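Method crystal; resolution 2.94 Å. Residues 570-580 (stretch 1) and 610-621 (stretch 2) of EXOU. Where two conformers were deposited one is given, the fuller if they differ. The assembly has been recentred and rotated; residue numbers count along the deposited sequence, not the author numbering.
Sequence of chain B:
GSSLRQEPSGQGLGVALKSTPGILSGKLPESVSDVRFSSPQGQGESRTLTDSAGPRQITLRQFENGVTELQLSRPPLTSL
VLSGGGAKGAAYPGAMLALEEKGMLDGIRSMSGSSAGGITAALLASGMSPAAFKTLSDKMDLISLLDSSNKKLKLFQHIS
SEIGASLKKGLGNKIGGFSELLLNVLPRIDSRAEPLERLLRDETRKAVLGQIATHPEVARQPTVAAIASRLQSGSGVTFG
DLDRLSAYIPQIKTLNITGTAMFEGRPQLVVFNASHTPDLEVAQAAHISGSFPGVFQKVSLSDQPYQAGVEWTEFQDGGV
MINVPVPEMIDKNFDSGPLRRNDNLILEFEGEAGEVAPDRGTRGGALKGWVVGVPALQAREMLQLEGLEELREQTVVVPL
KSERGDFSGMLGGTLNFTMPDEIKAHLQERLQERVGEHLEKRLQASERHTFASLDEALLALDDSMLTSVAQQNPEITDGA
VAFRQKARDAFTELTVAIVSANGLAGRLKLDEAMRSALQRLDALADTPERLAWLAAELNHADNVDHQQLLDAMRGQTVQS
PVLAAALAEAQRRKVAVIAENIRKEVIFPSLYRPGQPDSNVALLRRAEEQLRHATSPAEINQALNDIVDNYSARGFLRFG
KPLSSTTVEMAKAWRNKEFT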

# COMPACT_ATOMS: atom_id res chain seq x y z
N ALA B 570 -33.19 -3.25 20.50
CA ALA B 570 -33.06 -4.64 20.90
C ALA B 570 -32.26 -5.47 19.91
O ALA B 570 -31.39 -6.20 20.32
N GLN B 571 -32.55 -5.34 18.61
CA GLN B 571 -31.89 -6.16 17.63
C GLN B 571 -30.42 -5.79 17.49
O GLN B 571 -29.56 -6.65 17.26
N ARG B 572 -30.12 -4.52 17.67
CA ARG B 572 -28.74 -4.08 17.69
C ARG B 572 -27.98 -4.85 18.76
O ARG B 572 -26.99 -5.49 18.48
N ARG B 573 -28.50 -4.82 19.99
CA ARG B 573 -27.91 -5.61 21.09
C ARG B 573 -27.83 -7.10 20.76
O ARG B 573 -26.78 -7.68 20.90
N LYS B 574 -28.91 -7.72 20.28
CA LYS B 574 -28.83 -9.12 19.96
C LYS B 574 -27.58 -9.28 19.14
O LYS B 574 -26.73 -10.08 19.47
N VAL B 575 -27.44 -8.44 18.12
CA VAL B 575 -26.33 -8.57 17.17
C VAL B 575 -24.97 -8.36 17.84
O VAL B 575 -23.99 -9.00 17.48
N ALA B 576 -24.91 -7.50 18.83
CA ALA B 576 -23.63 -7.24 19.48
C ALA B 576 -23.17 -8.43 20.31
O ALA B 576 -21.99 -8.72 20.32
N VAL B 577 -24.08 -9.12 21.00
CA VAL B 577 -23.62 -10.29 21.77
C VAL B 577 -23.12 -11.38 20.84
O VAL B 577 -22.03 -11.91 21.06
N ILE B 578 -23.85 -11.65 19.74
CA ILE B 578 -23.36 -12.58 18.73
C ILE B 578 -21.93 -12.19 18.35
O ILE B 578 -21.02 -13.02 18.44
N ALA B 579 -21.72 -10.95 17.95
CA ALA B 579 -20.37 -10.53 17.58
C ALA B 579 -19.37 -10.80 18.67
O ALA B 579 -18.29 -11.36 18.42
N GLU B 580 -19.72 -10.42 19.90
CA GLU B 580 -18.81 -10.60 21.02
C GLU B 580 -18.47 -12.05 21.20
O GLU B 580 -17.32 -12.38 21.51
N GLN B 610 -14.41 -5.00 12.22
CA GLN B 610 -15.68 -5.28 11.55
C GLN B 610 -16.77 -5.67 12.53
O GLN B 610 -17.87 -5.09 12.55
N LEU B 611 -16.44 -6.65 13.37
CA LEU B 611 -17.33 -7.16 14.39
C LEU B 611 -17.72 -6.11 15.38
O LEU B 611 -18.89 -5.96 15.66
N ARG B 612 -16.75 -5.36 15.93
CA ARG B 612 -17.09 -4.24 16.85
C ARG B 612 -18.19 -3.35 16.31
O ARG B 612 -19.04 -2.96 17.07
N HIS B 613 -18.18 -3.05 15.02
CA HIS B 613 -19.10 -2.08 14.46
C HIS B 613 -20.29 -2.68 13.77
O HIS B 613 -21.13 -1.97 13.23
N ALA B 614 -20.37 -4.01 13.80
CA ALA B 614 -21.47 -4.74 13.19
C ALA B 614 -22.83 -4.40 13.82
O ALA B 614 -23.04 -4.57 15.05
N THR B 615 -23.76 -3.98 12.95
CA THR B 615 -25.10 -3.58 13.37
C THR B 615 -26.17 -4.53 12.86
O THR B 615 -27.32 -4.51 13.34
N SER B 616 -25.82 -5.35 11.88
CA SER B 616 -26.76 -6.31 11.33
C SER B 616 -26.13 -7.66 11.08
O SER B 616 -24.97 -7.75 10.69
N PRO B 617 -26.93 -8.72 11.16
CA PRO B 617 -26.43 -10.05 10.84
C PRO B 617 -25.64 -10.10 9.54
O PRO B 617 -24.70 -10.87 9.45
N ALA B 618 -26.02 -9.29 8.55
CA ALA B 618 -25.39 -9.37 7.21
C ALA B 618 -23.96 -8.92 7.29
O ALA B 618 -23.07 -9.53 6.68
N GLU B 619 -23.74 -7.86 8.06
CA GLU B 619 -22.39 -7.37 8.33
C GLU B 619 -21.59 -8.39 9.10
O GLU B 619 -20.40 -8.50 8.90
N ILE B 620 -22.24 -9.15 9.97
CA ILE B 620 -21.54 -10.19 10.69
C ILE B 620 -21.11 -11.29 9.77
O ILE B 620 -20.00 -11.80 9.87
N ASN B 621 -21.97 -11.62 8.82
CA ASN B 621 -21.60 -12.63 7.84
C ASN B 621 -20.34 -12.20 7.11
O ASN B 621 -19.44 -13.01 6.90

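No hydrogen bond crosses between these two stretches; they bury 405 Å², and the closest side-chain contacts are mostly apolar, with side chains packed against one another and against the backbone of a helix-to-helix turn. Val575 and Ala579, one helical turn apart, both direct CA-to-CB toward stretch 2. Val575 (chi1 t) has its CG1 3.5 Å from Ile620 CD1 and 3.9 Å from Ala614 O, and its CG2 4.1 Å from Pro617 CD; both methyls lie near Thr615 O (Val575 CG2 3.9 Å, CG1 4.2 Å). Ile620, with chi1 m and chi2 t, extends its CD1 to the stretch 1 helix, among Val575, Ile578 and Ala579, 4.0 Å from Ala579 CB and 4.2 Å from Ile578 CB. At Ala579 the backbones come close, Ala579 CA lying 5.5 Å from Leu611 CA; Ala579 CB sits 3.8 Å from Leu611 O and 4.3 Å from Leu611 CB. At the margin, Gln571 starts sideways, but its end bends nearer, bringing OE1 to 3.7 Å from Pro617 CD, a van der Waals contact.

Several polar groups of the turn bond within stretch 2. Ser616 (chi1 p) has its CA-to-CB bond directed away from stretch 1, and its OG caps the following helix, accepting from Glu619 N at 3.2 Å (170°, near-linear) and weakly from Ala618 N at 3.1 Å (124°). Glu619 OE1 in turn accepts from Thr615 N (166°) and Thr615 OG1, each at 2.9 Å.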

# COMPACT_ATOMS: atom_id res chain seq x y z
CB ALA B 570 -34.42 -5.27 21.15
CB GLN B 571 -32.58 -6.08 16.28
CG GLN B 571 -32.47 -7.39 15.50
CD GLN B 571 -31.94 -7.19 14.09
OE1 GLN B 571 -31.02 -7.89 13.64
NE2 GLN B 571 -32.52 -6.22 13.37
CB ARG B 572 -28.64 -2.58 17.95
CG ARG B 572 -27.25 -2.04 17.71
CD ARG B 572 -27.16 -0.52 17.89
NE ARG B 572 -27.42 -0.07 19.26
CZ ARG B 572 -26.58 -0.22 20.28
NH1 ARG B 572 -25.41 -0.84 20.12
NH2 ARG B 572 -26.91 0.23 21.48
CB ARG B 573 -28.64 -5.35 22.42
CG ARG B 573 -28.64 -3.86 22.82
CD ARG B 573 -29.07 -3.60 24.26
NE ARG B 573 -29.23 -2.16 24.52
CZ ARG B 573 -29.78 -1.67 25.64
NH1 ARG B 573 -30.22 -2.48 26.58
NH2 ARG B 573 -29.92 -0.36 25.82
CB LYS B 574 -30.03 -9.59 19.15
CG LYS B 574 -31.24 -10.09 19.95
CD LYS B 574 -30.84 -10.89 21.19
CE LYS B 574 -32.05 -11.62 21.80
NZ LYS B 574 -31.61 -12.80 22.62
CB VAL B 575 -26.47 -7.65 15.95
CG1 VAL B 575 -25.24 -7.75 15.10
CG2 VAL B 575 -27.66 -8.02 15.10
CB ALA B 576 -23.71 -5.99 20.35
CB VAL B 577 -24.58 -10.79 22.90
CG1 VAL B 577 -25.27 -9.63 23.55
CG2 VAL B 577 -25.60 -11.78 22.39
CB ILE B 578 -24.18 -12.59 17.43
CG1 ILE B 578 -25.68 -12.74 17.71
CG2 ILE B 578 -23.62 -13.63 16.48
CD1 ILE B 578 -26.29 -14.06 17.27
CB ALA B 579 -20.34 -9.07 17.22
CB GLU B 580 -19.37 -10.02 22.32
CG GLU B 580 -18.32 -9.77 23.40
CD GLU B 580 -17.14 -8.94 22.90
OE1 GLU B 580 -16.93 -8.83 21.67
OE2 GLU B 580 -16.40 -8.40 23.76
CB GLN B 610 -15.49 -6.39 10.54
CG GLN B 610 -15.55 -5.88 9.11
CD GLN B 610 -14.82 -6.77 8.15
OE1 GLN B 610 -14.37 -7.87 8.49
NE2 GLN B 610 -14.69 -6.31 6.93
CB LEU B 611 -16.67 -8.31 15.13
CG LEU B 611 -16.43 -9.63 14.40
CD1 LEU B 611 -15.74 -10.59 15.35
CD2 LEU B 611 -17.71 -10.25 13.83
CB ARG B 612 -15.88 -3.37 17.24
CG ARG B 612 -14.81 -4.08 18.06
CD ARG B 612 -13.59 -3.18 18.31
NE ARG B 612 -13.93 -2.05 19.18
CZ ARG B 612 -13.79 -0.74 18.86
NH1 ARG B 612 -13.28 -0.35 17.65
NH2 ARG B 612 -14.14 0.19 19.76
CB HIS B 613 -18.38 -1.15 13.51
CG HIS B 613 -17.36 -0.26 14.18
ND1 HIS B 613 -16.07 -0.63 14.37
CD2 HIS B 613 -17.47 1.03 14.71
CE1 HIS B 613 -15.40 0.36 15.00
NE2 HIS B 613 -16.26 1.37 15.20
CB ALA B 614 -21.21 -6.23 13.28
CB THR B 615 -25.44 -2.18 12.84
OG1 THR B 615 -24.72 -1.95 11.62
CG2 THR B 615 -25.08 -1.09 13.87
CB SER B 616 -27.27 -5.80 10.01
OG SER B 616 -26.40 -6.26 9.00
CB PRO B 617 -27.71 -10.87 10.68
CG PRO B 617 -28.73 -9.86 10.27
CD PRO B 617 -28.40 -8.67 11.12
CB ALA B 618 -26.12 -8.51 6.20
CB GLU B 619 -22.43 -6.08 9.13
CG GLU B 619 -23.40 -5.06 8.56
CD GLU B 619 -23.09 -3.67 9.05
OE1 GLU B 619 -22.79 -3.53 10.24
OE2 GLU B 619 -23.15 -2.73 8.23
CB ILE B 620 -22.33 -10.71 11.90
CG1 ILE B 620 -22.08 -9.78 13.08
CG2 ILE B 620 -21.89 -12.13 12.27
CD1 ILE B 620 -22.87 -10.13 14.31
CB ASN B 621 -22.75 -12.92 6.87
CG ASN B 621 -24.00 -13.44 7.58
OD1 ASN B 621 -23.92 -14.33 8.43
ND2 ASN B 621 -25.16 -12.87 7.24